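Local atomic coordinates of ornithine carbamoyltransferase (Gloeobacter violaceus, PDB entry 3GD5), a protein that probably catalyses the reversible transfer of the carbamoyl group from carbamoyl phosphate to ornithine, giving citrulline and phosphate in arginine biosynthesis, and works as a homohexamer. Residues L17-L22 / Q140-L145; L146-N151 / L158-V163; S172-C177 / I184-P189; F192-A197 / V213-D218; H227-D232 / N261-E266. All coordinates share one frame; numbering follows the deposited sequence.

The five contacts follow one another along the chain and run from the joint between the two domains out to the rim of the ornithine-binding domain. Contacts 1 and 2, with centres about 13 Å apart, both use helix 138-152, first where it meets the N-terminal loop and then where it lies on strand 159-163. From contact 2 onward every contact reaches the same five-stranded parallel sheet. Contacts 3 and 4, about 7 Å apart between centres, belong to two successive beta-alpha-beta units, while contact 5, about 9 Å from contact 2, lies toward the other end of the sheet. Contact 2 thus joins helix 138-152 to the Rossmann-like sheet, and contacts 3 to 5 pack helices and loops on it.

Contact 1: residues L17-L22 / Q140-L145; sequences LSLDDL and QVVADL
The contact belongs to the joint between the two domains, where the loop ahead of helix 24-39 meets helix 138-152, whose first turn carries Q140, a probable carbamoyl phosphate ligand by similarity. L19 touches two successive helical residues with its two methyl branches. Its CD2 lies 3.6 Å from CG1 of V141, the leucine lying crosswise to that valine; its CD1 meets CG1 of V142 at 3.9 Å, here with the two side chains antiparallel and alongside one another. With CG turned anti to the backbone N (chi1 -160°), the forked end of L19 is directed at the helix, and a leucine suits the place because one fork can serve two compact valines. All three residues are buried, and no hydrogen bond crosses between the segments.

Polar bonds instead shape each side. In 17-22, D21 OD2 accepts from L17 N at 2.8 Å and from S18 N at 3.2 Å, both donors coming from the same face of the carboxylate, so a single oxygen gathers the turn. On the helix, Q140 NE2 gives a hydrogen bond of 2.7 Å to the syn side of D144 OD1, the acceptor lying close to the amide plane. R300, itself a predicted ligand, holds Q140 OE1, while D144, held in turn by Y230 OH, probably fixes the amide from the second shell. Helix 138-152 thus carries Q140 toward the probable carbamoyl phosphate site, and L19 and V141 also touch helix 168-180, making an interdomain junction of the aspartate/ornithine carbamoyltransferase fold.

Contact 2: residues L146-N151 / L158-V163; sequences LTIREN and LKLAYV
This contact lies where helix 138-152 packs on the central strand, 159-163, of the Rossmann-like parallel sheet; the chain leaves the helix, turns and enters the strand, which brings the two segments together. I148 is the helical residue that meets the strand segment, and its two branches take different partners. CG2 touches CD2 of L158 at 3.5 Å, the two side chains passing head to tail, while CD1 approaches CD2 of L160 at 4.0 Å, with L160 set perpendicular to the isoleucine. The division follows from the first torsion: with CG1 beside the backbone N (chi1 -63°), CG2 is sent to the carbonyl side, and the longer arm continues to CD1. L158 and L160 both direct their CB toward the helix, as alternate residues of an extended chain do, whereas K159 between them sends its amine to the backbone oxygens of A222 and R224. A beta-branched isoleucine offers two separate methyl ends to this pair of leucines, and I228 of the neighbouring strand and M182 add to the same apolar cluster. No hydrogen bond links the two segments; all three touching residues are buried, so the contact depends on shape and on the exclusion of water.

Contact 3: residues S172-C177 / I184-P189; sequences SLLLGC and IAVATP
Helix 172-177 and strand 184-187 run nearly antiparallel, with 167° between their directions, and their axes come within 9.2 Å. The backbones are nearest at the turn end, where the CA atoms of C177 and I184 are 6.5 Å apart. I184 is the main strand residue here, fitting against three side chains of the helix. Its CD1 meets CD2 of L174 at 3.5 Å, the leucine lying square across the isoleucine, and reaches CB of L173 at 4.0 Å. Nearer the backbone, CB of I184 faces CB of C177, also at 4.0 Å. The ethyl arm of I184 stands anti to the backbone N (chi1 176°), which extends CD1 up to the helix, while a small cysteine suits the closest point of the backbones. V186, two residues on along the same strand face, touches the same CD2 of L174 through CG1 at 4.2 Å. The contact is wholly buried and apolar. It closes the beta-alpha-beta crossover of strand 159-163, helix 168-180 and strand 183-187: L173 and C177 also pack on Y162 and L160 of the first strand, L174 leans on helix 196-209, and S172 and L173 touch V141 of helix 138-152.

Contact 4: residues F192-A197 / V213-D218; sequences FTPDPA and VQILRD
V213 opens strand 213-216 by packing on helix 196-209 and I184, and Q214 pairs through its backbone with I184 and V186, before I215 meets the loop at 192-197. The CB of I215 points toward that loop, and its CD1 lies 3.2 Å from CD of P194, tighter than usual for two carbons. The same methyl is 4.1 Å from CB of T193. CG1 stands anti to the backbone N (chi1 167°), and a bend at chi2 (50°) turns CD1 onto the proline, whose rigid ring presents its CD methylene. L216 turns away and bonds through its backbone to V186 and T188. R217 has a chain bent at chi2 and chi3, which folds the guanidinium back to T193, whose methyl CG2 lies 3.9 Å from NH1. D218 then caps the next helix through F220 N, much as D195 OD1 accepts from A197 N at 2.8 Å. The contact joins the loop entering helix 196-209 to strand 213-216, which follows that helix in the beta-alpha-beta unit and is an outermost strand of the sheet within the chain; F192 meets H245 of a neighbouring subunit, and P194 also packs on V186 and helix 168-180.

Contact 5: residues H227-D232 / N261-E266; sequences HILYTD and NCAAAE
H227, just before strand 228-231, and L229 within it meet the loop that leads from helix 257-261 to strand 268-271. The close-packed part is H227 against A264: their CA atoms, 5.4 Å apart, mark the nearest approach of the two backbones, and CB of A264 comes to 4.0 Å from ND1 of the histidine. Alanines suit this part of the loop, because their single methyls let the chain pass close to the strand. Beside it the buried L229 makes a looser touch, its CD2 lying 4.4 Å from CB of A263.

The solvent side belongs to E266, an exposed residue. It lies alongside H227 with both side chains pointing the same way, and its OE1 stands 3.5 Å from ND1 of H227, at the ring edge and in the ring plane. The carboxylate is turned 59° from the imidazole. A nearly eclipsed chi1 (-18°) and a bend at chi2 (71°) together bring OE1 back to the histidine. No hydrogen bond is formed across the segments, although the negative charge nearby would probably favour a protonated imidazole.

Backbone bonds tie the strand into the sheet: H227 pairs with K159 and I268, and L229 with I268 and L270. Farther along the strand segment, D232 is a probable ornithine ligand by similarity, well removed from this touching end. The loop closes the connection from strand 228-231 through helices 247-250 and 257-261 to the neighbouring parallel strand 268-271, as in Rossmann-like alpha/beta domains.

Contact 1: residues L17-L22 / Q140-L145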
# COMPACT_ATOMS: atom_id res chain seq x y z
N LEU A 17 8.16 -14.54 -31.12
CA LEU A 17 7.72 -14.97 -29.80
C LEU A 17 8.74 -15.88 -29.15
O LEU A 17 8.92 -15.87 -27.93
CB LEU A 17 6.40 -15.74 -29.91
CG LEU A 17 5.11 -14.93 -30.00
CD1 LEU A 17 5.33 -13.68 -30.82
CD2 LEU A 17 4.01 -15.81 -30.58
N SER A 18 9.39 -16.68 -29.99
CA SER A 18 10.39 -17.64 -29.57
C SER A 18 11.54 -17.55 -30.56
O SER A 18 11.32 -17.22 -31.73
CB SER A 18 9.79 -19.05 -29.61
OG SER A 18 10.79 -20.04 -29.68
N LEU A 19 12.75 -17.83 -30.11
CA LEU A 19 13.88 -17.76 -31.02
C LEU A 19 13.65 -18.82 -32.11
O LEU A 19 14.18 -18.71 -33.22
CB LEU A 19 15.19 -18.05 -30.29
CG LEU A 19 16.44 -17.54 -31.02
CD1 LEU A 19 16.38 -16.02 -31.19
CD2 LEU A 19 17.68 -17.90 -30.23
N ASP A 20 12.85 -19.82 -31.80
CA ASP A 20 12.55 -20.89 -32.75
C ASP A 20 11.57 -20.45 -33.83
O ASP A 20 11.07 -21.28 -34.60
CB ASP A 20 12.01 -22.11 -32.02
CG ASP A 20 12.22 -23.40 -32.81
OD1 ASP A 20 13.20 -23.47 -33.58
OD2 ASP A 20 11.41 -24.34 -32.64
N ASP A 21 11.28 -19.15 -33.89
CA ASP A 21 10.38 -18.62 -34.91
C ASP A 21 11.23 -18.26 -36.10
O ASP A 21 10.73 -17.89 -37.16
CB ASP A 21 9.65 -17.37 -34.41
CG ASP A 21 8.57 -17.69 -33.40
OD1 ASP A 21 8.30 -18.88 -33.17
OD2 ASP A 21 7.99 -16.74 -32.83
N LEU A 22 12.54 -18.36 -35.91
CA LEU A 22 13.50 -18.06 -36.95
C LEU A 22 14.26 -19.33 -37.24
O LEU A 22 14.79 -19.94 -36.31
CB LEU A 22 14.51 -17.01 -36.47
CG LEU A 22 14.05 -15.63 -35.99
CD1 LEU A 22 15.14 -15.03 -35.12
CD2 LEU A 22 13.75 -14.73 -37.18
N GLN A 140 17.47 -10.89 -26.33
CA GLN A 140 18.72 -10.88 -25.58
C GLN A 140 19.75 -11.72 -26.32
O GLN A 140 20.88 -11.29 -26.57
CB GLN A 140 18.50 -11.47 -24.18
CG GLN A 140 19.78 -11.65 -23.36
CD GLN A 140 20.47 -10.33 -23.07
OE1 GLN A 140 19.85 -9.39 -22.55
NE2 GLN A 140 21.76 -10.25 -23.40
N VAL A 141 19.35 -12.93 -26.69
CA VAL A 141 20.22 -13.85 -27.40
C VAL A 141 20.72 -13.34 -28.75
O VAL A 141 21.88 -13.56 -29.08
CB VAL A 141 19.55 -15.24 -27.55
CG1 VAL A 141 20.35 -16.13 -28.53
CG2 VAL A 141 19.47 -15.90 -26.18
N VAL A 142 19.86 -12.67 -29.52
CA VAL A 142 20.30 -12.16 -30.81
C VAL A 142 21.40 -11.12 -30.56
O VAL A 142 22.30 -10.93 -31.38
CB VAL A 142 19.13 -11.53 -31.64
CG1 VAL A 142 17.95 -12.50 -31.72
CG2 VAL A 142 18.69 -10.22 -31.03
N ALA A 143 21.32 -10.45 -29.42
CA ALA A 143 22.32 -9.45 -29.06
C ALA A 143 23.62 -10.15 -28.65
O ALA A 143 24.72 -9.71 -28.99
CB ALA A 143 21.81 -8.56 -27.92
N ASP A 144 23.48 -11.25 -27.91
CA ASP A 144 24.65 -11.98 -27.46
C ASP A 144 25.40 -12.57 -28.66
O ASP A 144 26.63 -12.45 -28.75
CB ASP A 144 24.24 -13.11 -26.50
CG ASP A 144 23.40 -12.60 -25.33
OD1 ASP A 144 23.74 -11.53 -24.77
OD2 ASP A 144 22.43 -13.28 -24.95
N LEU A 145 24.65 -13.19 -29.56
CA LEU A 145 25.19 -13.81 -30.76
C LEU A 145 25.96 -12.78 -31.57
O LEU A 145 27.07 -13.04 -32.03
CB LEU A 145 24.05 -14.39 -31.60
CG LEU A 145 23.85 -15.91 -31.70
CD1 LEU A 145 24.28 -16.62 -30.43
CD2 LEU A 145 22.39 -16.19 -32.01

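Contact 2: residues L146-N151 / L158-V163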
# COMPACT_ATOMS: atom_id res chain seq x y z
N LEU A 146 25.37 -11.60 -31.72
CA LEU A 146 25.96 -10.49 -32.46
C LEU A 146 27.24 -10.02 -31.76
O LEU A 146 28.17 -9.53 -32.39
CB LEU A 146 24.96 -9.34 -32.54
CG LEU A 146 25.02 -8.31 -33.66
CD1 LEU A 146 23.98 -7.23 -33.38
CD2 LEU A 146 26.40 -7.68 -33.76
N THR A 147 27.28 -10.18 -30.44
CA THR A 147 28.44 -9.77 -29.68
C THR A 147 29.56 -10.79 -29.87
O THR A 147 30.71 -10.42 -30.05
CB THR A 147 28.12 -9.63 -28.18
OG1 THR A 147 27.04 -8.71 -28.00
CG2 THR A 147 29.34 -9.12 -27.41
N ILE A 148 29.20 -12.07 -29.82
CA ILE A 148 30.18 -13.15 -29.99
C ILE A 148 30.80 -13.02 -31.37
O ILE A 148 32.02 -13.08 -31.52
CB ILE A 148 29.52 -14.54 -29.84
CG1 ILE A 148 28.96 -14.71 -28.43
CG2 ILE A 148 30.53 -15.64 -30.13
CD1 ILE A 148 28.27 -16.04 -28.19
N ARG A 149 29.95 -12.83 -32.38
CA ARG A 149 30.40 -12.67 -33.75
C ARG A 149 31.42 -11.54 -33.85
O ARG A 149 32.48 -11.70 -34.45
CB ARG A 149 29.20 -12.40 -34.66
CG ARG A 149 29.51 -11.66 -35.97
CD ARG A 149 30.30 -12.49 -36.97
NE ARG A 149 29.52 -13.61 -37.51
CZ ARG A 149 29.83 -14.26 -38.63
NH1 ARG A 149 29.08 -15.27 -39.05
NH2 ARG A 149 30.90 -13.91 -39.33
N GLU A 150 31.11 -10.39 -33.25
CA GLU A 150 32.02 -9.25 -33.29
C GLU A 150 33.34 -9.54 -32.57
O GLU A 150 34.34 -8.86 -32.82
CB GLU A 150 31.37 -8.01 -32.67
CG GLU A 150 30.08 -7.57 -33.33
CD GLU A 150 29.48 -6.32 -32.69
OE1 GLU A 150 29.37 -6.29 -31.44
OE2 GLU A 150 29.10 -5.38 -33.43
N ASN A 151 33.35 -10.53 -31.68
CA ASN A 151 34.57 -10.87 -30.95
C ASN A 151 35.44 -11.95 -31.58
O ASN A 151 36.67 -11.93 -31.42
CB ASN A 151 34.24 -11.28 -29.51
CG ASN A 151 34.04 -10.09 -28.59
OD1 ASN A 151 32.99 -9.45 -28.61
ND2 ASN A 151 35.06 -9.78 -27.79
N LEU A 158 32.52 -22.46 -32.61
CA LEU A 158 32.71 -21.93 -31.26
C LEU A 158 31.93 -22.73 -30.23
O LEU A 158 31.00 -23.47 -30.56
CB LEU A 158 32.25 -20.47 -31.22
CG LEU A 158 33.30 -19.35 -31.25
CD1 LEU A 158 34.43 -19.69 -32.21
CD2 LEU A 158 32.62 -18.05 -31.63
N LYS A 159 32.32 -22.59 -28.96
CA LYS A 159 31.63 -23.27 -27.88
C LYS A 159 31.22 -22.26 -26.80
O LYS A 159 32.04 -21.46 -26.32
CB LYS A 159 32.50 -24.36 -27.27
CG LYS A 159 31.77 -25.16 -26.19
CD LYS A 159 32.73 -25.92 -25.28
CE LYS A 159 31.96 -26.75 -24.26
NZ LYS A 159 32.85 -27.48 -23.30
N LEU A 160 29.95 -22.31 -26.42
CA LEU A 160 29.37 -21.44 -25.39
C LEU A 160 29.01 -22.30 -24.17
O LEU A 160 28.36 -23.34 -24.29
CB LEU A 160 28.10 -20.76 -25.95
CG LEU A 160 27.14 -19.81 -25.21
CD1 LEU A 160 26.78 -20.37 -23.85
CD2 LEU A 160 27.75 -18.43 -25.07
N ALA A 161 29.46 -21.87 -22.99
CA ALA A 161 29.15 -22.59 -21.76
C ALA A 161 28.32 -21.68 -20.86
O ALA A 161 28.73 -20.56 -20.55
CB ALA A 161 30.43 -22.99 -21.05
N TYR A 162 27.15 -22.15 -20.47
CA TYR A 162 26.26 -21.39 -19.60
C TYR A 162 26.22 -22.06 -18.24
O TYR A 162 26.07 -23.27 -18.14
CB TYR A 162 24.84 -21.35 -20.18
CG TYR A 162 23.84 -20.68 -19.27
CD1 TYR A 162 23.50 -19.34 -19.42
CD2 TYR A 162 23.23 -21.40 -18.24
CE1 TYR A 162 22.59 -18.72 -18.57
CE2 TYR A 162 22.31 -20.79 -17.38
CZ TYR A 162 21.99 -19.45 -17.55
OH TYR A 162 21.06 -18.87 -16.73
N VAL A 163 26.37 -21.26 -17.18
CA VAL A 163 26.35 -21.80 -15.83
C VAL A 163 25.38 -21.00 -14.98
O VAL A 163 25.41 -19.77 -14.99
CB VAL A 163 27.76 -21.78 -15.17
CG1 VAL A 163 28.75 -22.51 -16.06
CG2 VAL A 163 28.22 -20.34 -14.93

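Contact 3: residues S172-C177 / I184-P189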
# COMPACT_ATOMS: atom_id res chain seq x y z
N SER A 172 16.78 -19.69 -24.76
CA SER A 172 17.02 -18.99 -26.01
C SER A 172 18.46 -19.20 -26.49
O SER A 172 18.71 -19.17 -27.69
CB SER A 172 16.72 -17.50 -25.86
OG SER A 172 15.32 -17.27 -25.75
N LEU A 173 19.39 -19.38 -25.57
CA LEU A 173 20.78 -19.60 -25.95
C LEU A 173 20.90 -20.98 -26.60
O LEU A 173 21.65 -21.16 -27.55
CB LEU A 173 21.71 -19.52 -24.73
CG LEU A 173 22.09 -18.12 -24.24
CD1 LEU A 173 22.80 -18.20 -22.89
CD2 LEU A 173 22.98 -17.45 -25.26
N LEU A 174 20.14 -21.94 -26.07
CA LEU A 174 20.13 -23.30 -26.60
C LEU A 174 19.67 -23.29 -28.05
O LEU A 174 20.35 -23.83 -28.93
CB LEU A 174 19.21 -24.20 -25.76
CG LEU A 174 19.75 -24.57 -24.37
CD1 LEU A 174 18.74 -25.40 -23.60
CD2 LEU A 174 21.06 -25.34 -24.53
N LEU A 175 18.52 -22.67 -28.31
CA LEU A 175 17.99 -22.60 -29.66
C LEU A 175 18.88 -21.76 -30.57
O LEU A 175 19.10 -22.11 -31.73
CB LEU A 175 16.59 -21.99 -29.66
CG LEU A 175 15.50 -22.73 -28.89
CD1 LEU A 175 14.26 -21.85 -28.87
CD2 LEU A 175 15.21 -24.10 -29.55
N GLY A 176 19.38 -20.65 -30.02
CA GLY A 176 20.23 -19.76 -30.79
C GLY A 176 21.59 -20.30 -31.15
O GLY A 176 22.02 -20.19 -32.30
N CYS A 177 22.29 -20.86 -30.17
CA CYS A 177 23.61 -21.41 -30.42
C CYS A 177 23.51 -22.49 -31.49
O CYS A 177 24.15 -22.40 -32.53
CB CYS A 177 24.20 -21.98 -29.12
SG CYS A 177 24.76 -20.69 -27.97
N ILE A 184 26.99 -25.70 -27.39
CA ILE A 184 26.62 -25.15 -26.09
C ILE A 184 26.50 -26.20 -25.00
O ILE A 184 25.90 -27.26 -25.19
CB ILE A 184 25.29 -24.36 -26.16
CG1 ILE A 184 24.90 -23.88 -24.75
CG2 ILE A 184 24.19 -25.22 -26.79
CD1 ILE A 184 23.69 -22.98 -24.69
N ALA A 185 27.08 -25.89 -23.86
CA ALA A 185 27.04 -26.76 -22.70
C ALA A 185 26.38 -25.94 -21.59
O ALA A 185 26.86 -24.86 -21.23
CB ALA A 185 28.45 -27.15 -22.30
N VAL A 186 25.26 -26.44 -21.06
CA VAL A 186 24.55 -25.75 -20.01
C VAL A 186 24.64 -26.51 -18.70
O VAL A 186 24.14 -27.62 -18.58
CB VAL A 186 23.07 -25.55 -20.38
CG1 VAL A 186 22.47 -26.87 -20.83
CG2 VAL A 186 22.29 -25.00 -19.19
N ALA A 187 25.29 -25.88 -17.73
CA ALA A 187 25.47 -26.48 -16.41
C ALA A 187 24.56 -25.81 -15.38
O ALA A 187 24.59 -24.59 -15.20
CB ALA A 187 26.94 -26.36 -15.98
N THR A 188 23.75 -26.62 -14.70
CA THR A 188 22.83 -26.11 -13.69
C THR A 188 22.70 -27.10 -12.56
O THR A 188 23.11 -28.26 -12.68
CB THR A 188 21.40 -25.95 -14.25
OG1 THR A 188 20.75 -27.23 -14.24
CG2 THR A 188 21.44 -25.41 -15.67
N PRO A 189 22.13 -26.66 -11.42
CA PRO A 189 21.98 -27.61 -10.32
C PRO A 189 20.93 -28.62 -10.78
O PRO A 189 20.24 -28.40 -11.79
CB PRO A 189 21.47 -26.72 -9.18
CG PRO A 189 22.11 -25.40 -9.48
CD PRO A 189 21.91 -25.28 -10.97

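Contact 4: residues F192-A197 / V213-D218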
# COMPACT_ATOMS: atom_id res chain seq x y z
N PHE A 192 17.22 -27.41 -11.40
CA PHE A 192 17.06 -26.17 -12.15
C PHE A 192 17.61 -26.30 -13.55
O PHE A 192 18.29 -25.41 -14.04
CB PHE A 192 17.78 -25.03 -11.42
CG PHE A 192 17.28 -24.79 -10.02
CD1 PHE A 192 17.52 -25.73 -9.01
CD2 PHE A 192 16.54 -23.65 -9.71
CE1 PHE A 192 17.03 -25.54 -7.72
CE2 PHE A 192 16.04 -23.45 -8.42
CZ PHE A 192 16.29 -24.40 -7.42
N THR A 193 17.31 -27.42 -14.20
CA THR A 193 17.79 -27.66 -15.56
C THR A 193 16.85 -27.00 -16.58
O THR A 193 15.71 -26.66 -16.25
CB THR A 193 17.86 -29.18 -15.87
OG1 THR A 193 16.55 -29.75 -15.82
CG2 THR A 193 18.74 -29.89 -14.85
N PRO A 194 17.33 -26.81 -17.82
CA PRO A 194 16.55 -26.21 -18.89
C PRO A 194 15.35 -27.10 -19.18
O PRO A 194 15.38 -28.29 -18.89
CB PRO A 194 17.51 -26.20 -20.08
CG PRO A 194 18.86 -26.21 -19.44
CD PRO A 194 18.69 -27.15 -18.29
N ASP A 195 14.31 -26.52 -19.77
CA ASP A 195 13.11 -27.27 -20.13
C ASP A 195 13.53 -28.37 -21.12
O ASP A 195 13.99 -28.09 -22.23
CB ASP A 195 12.11 -26.31 -20.78
CG ASP A 195 10.94 -27.03 -21.42
OD1 ASP A 195 10.88 -28.28 -21.34
OD2 ASP A 195 10.09 -26.33 -22.01
N PRO A 196 13.37 -29.65 -20.72
CA PRO A 196 13.74 -30.78 -21.59
C PRO A 196 13.24 -30.68 -23.02
O PRO A 196 13.88 -31.21 -23.94
CB PRO A 196 13.17 -32.00 -20.84
CG PRO A 196 12.10 -31.42 -19.96
CD PRO A 196 12.72 -30.13 -19.49
N ALA A 197 12.12 -30.00 -23.22
CA ALA A 197 11.56 -29.84 -24.55
C ALA A 197 12.43 -28.91 -25.40
O ALA A 197 12.60 -29.14 -26.60
CB ALA A 197 10.14 -29.31 -24.48
N VAL A 213 25.06 -30.19 -28.19
CA VAL A 213 24.31 -29.64 -27.07
C VAL A 213 24.45 -30.53 -25.85
O VAL A 213 24.22 -31.74 -25.93
CB VAL A 213 22.81 -29.51 -27.42
CG1 VAL A 213 22.01 -29.10 -26.19
CG2 VAL A 213 22.64 -28.49 -28.54
N GLN A 214 24.79 -29.94 -24.71
CA GLN A 214 24.97 -30.70 -23.49
C GLN A 214 24.35 -30.05 -22.25
O GLN A 214 24.58 -28.88 -21.96
CB GLN A 214 26.45 -30.91 -23.21
CG GLN A 214 27.17 -31.75 -24.23
CD GLN A 214 28.67 -31.69 -24.03
OE1 GLN A 214 29.31 -30.70 -24.37
NE2 GLN A 214 29.23 -32.76 -23.47
N ILE A 215 23.56 -30.84 -21.53
CA ILE A 215 22.94 -30.37 -20.30
C ILE A 215 23.69 -31.11 -19.20
O ILE A 215 23.47 -32.29 -18.95
CB ILE A 215 21.42 -30.70 -20.25
CG1 ILE A 215 20.88 -30.49 -18.83
CG2 ILE A 215 21.18 -32.13 -20.69
CD1 ILE A 215 21.23 -29.14 -18.21
N LEU A 216 24.60 -30.39 -18.55
CA LEU A 216 25.43 -30.96 -17.51
C LEU A 216 25.14 -30.44 -16.11
O LEU A 216 24.37 -29.50 -15.92
CB LEU A 216 26.90 -30.69 -17.84
CG LEU A 216 27.34 -30.87 -19.29
CD1 LEU A 216 28.82 -30.55 -19.42
CD2 LEU A 216 27.06 -32.30 -19.75
N ARG A 217 25.80 -31.05 -15.14
CA ARG A 217 25.65 -30.67 -13.75
C ARG A 217 26.90 -29.90 -13.32
O ARG A 217 26.81 -28.93 -12.58
CB ARG A 217 25.46 -31.92 -12.90
CG ARG A 217 25.05 -31.65 -11.46
CD ARG A 217 23.66 -31.03 -11.36
NE ARG A 217 22.60 -31.87 -11.93
CZ ARG A 217 22.14 -31.77 -13.17
NH1 ARG A 217 21.18 -32.59 -13.59
NH2 ARG A 217 22.62 -30.85 -13.99
N ASP A 218 28.06 -30.34 -13.81
CA ASP A 218 29.33 -29.70 -13.46
C ASP A 218 29.70 -28.53 -14.36
O ASP A 218 29.82 -28.68 -15.57
CB ASP A 218 30.48 -30.71 -13.47
CG ASP A 218 31.85 -30.05 -13.33
OD1 ASP A 218 32.04 -29.23 -12.40
OD2 ASP A 218 32.75 -30.36 -14.14

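Contact 5: residues H227-D232 / N261-E266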
# COMPACT_ATOMS: atom_id res chain seq x y z
N HIS A 227 34.72 -20.74 -25.46
CA HIS A 227 35.23 -19.44 -25.90
C HIS A 227 34.39 -18.36 -25.23
O HIS A 227 34.74 -17.18 -25.25
CB HIS A 227 35.08 -19.30 -27.41
CG HIS A 227 35.67 -20.44 -28.18
ND1 HIS A 227 37.00 -20.49 -28.53
CD2 HIS A 227 35.11 -21.58 -28.64
CE1 HIS A 227 37.24 -21.62 -29.18
NE2 HIS A 227 36.11 -22.30 -29.25
N ILE A 228 33.28 -18.78 -24.64
CA ILE A 228 32.36 -17.87 -23.99
C ILE A 228 31.74 -18.48 -22.74
O ILE A 228 31.13 -19.55 -22.80
CB ILE A 228 31.19 -17.49 -24.96
CG1 ILE A 228 31.75 -16.96 -26.27
CG2 ILE A 228 30.28 -16.44 -24.32
CD1 ILE A 228 31.20 -17.69 -27.49
N LEU A 229 31.91 -17.82 -21.61
CA LEU A 229 31.28 -18.27 -20.37
C LEU A 229 30.10 -17.31 -20.15
O LEU A 229 30.27 -16.10 -20.13
CB LEU A 229 32.27 -18.21 -19.20
CG LEU A 229 33.44 -19.19 -19.29
CD1 LEU A 229 34.29 -19.07 -18.04
CD2 LEU A 229 32.91 -20.62 -19.43
N TYR A 230 28.91 -17.88 -19.99
CA TYR A 230 27.70 -17.09 -19.85
C TYR A 230 26.96 -17.42 -18.57
O TYR A 230 26.85 -18.59 -18.18
CB TYR A 230 26.78 -17.37 -21.04
CG TYR A 230 25.70 -16.34 -21.30
CD1 TYR A 230 24.66 -16.13 -20.40
CD2 TYR A 230 25.71 -15.60 -22.49
CE1 TYR A 230 23.65 -15.21 -20.67
CE2 TYR A 230 24.71 -14.68 -22.77
CZ TYR A 230 23.68 -14.49 -21.86
OH TYR A 230 22.71 -13.54 -22.14
N THR A 231 26.45 -16.39 -17.90
CA THR A 231 25.69 -16.62 -16.69
C THR A 231 24.63 -15.53 -16.52
O THR A 231 24.63 -14.54 -17.24
CB THR A 231 26.58 -16.67 -15.44
OG1 THR A 231 25.83 -17.19 -14.35
CG2 THR A 231 27.10 -15.28 -15.09
N ASP A 232 23.75 -15.75 -15.56
CA ASP A 232 22.65 -14.84 -15.29
C ASP A 232 22.35 -14.97 -13.81
O ASP A 232 22.93 -15.83 -13.14
CB ASP A 232 21.45 -15.28 -16.13
CG ASP A 232 20.29 -14.30 -16.08
OD1 ASP A 232 20.40 -13.25 -15.41
OD2 ASP A 232 19.26 -14.59 -16.73
N ASN A 261 39.86 -20.06 -15.99
CA ASN A 261 41.10 -20.76 -16.27
C ASN A 261 40.88 -22.10 -16.97
O ASN A 261 41.79 -22.62 -17.62
CB ASN A 261 41.89 -20.96 -14.98
CG ASN A 261 43.36 -21.17 -15.23
OD1 ASN A 261 44.03 -20.31 -15.82
ND2 ASN A 261 43.88 -22.32 -14.80
N CYS A 262 39.68 -22.65 -16.84
CA CYS A 262 39.34 -23.94 -17.44
C CYS A 262 38.83 -23.82 -18.88
O CYS A 262 38.63 -24.83 -19.54
CB CYS A 262 38.27 -24.64 -16.61
SG CYS A 262 38.69 -24.83 -14.87
N ALA A 263 38.63 -22.60 -19.35
CA ALA A 263 38.12 -22.38 -20.69
C ALA A 263 39.24 -22.02 -21.67
O ALA A 263 40.41 -21.98 -21.29
CB ALA A 263 37.07 -21.28 -20.67
N ALA A 264 38.88 -21.76 -22.92
CA ALA A 264 39.86 -21.38 -23.93
C ALA A 264 40.60 -20.14 -23.44
O ALA A 264 40.15 -19.47 -22.51
CB ALA A 264 39.17 -21.09 -25.25
N ALA A 265 41.73 -19.85 -24.07
CA ALA A 265 42.55 -18.70 -23.69
C ALA A 265 41.93 -17.38 -24.11
O ALA A 265 42.10 -16.36 -23.44
CB ALA A 265 43.95 -18.83 -24.28
N GLU A 266 41.22 -17.39 -25.23
CA GLU A 266 40.58 -16.17 -25.73
C GLU A 266 39.13 -16.13 -25.26
O GLU A 266 38.29 -15.50 -25.89
CB GLU A 266 40.62 -16.14 -27.27
CG GLU A 266 41.63 -17.09 -27.90
CD GLU A 266 41.22 -18.55 -27.77
OE1 GLU A 266 40.16 -18.93 -28.31
OE2 GLU A 266 41.96 -19.33 -27.12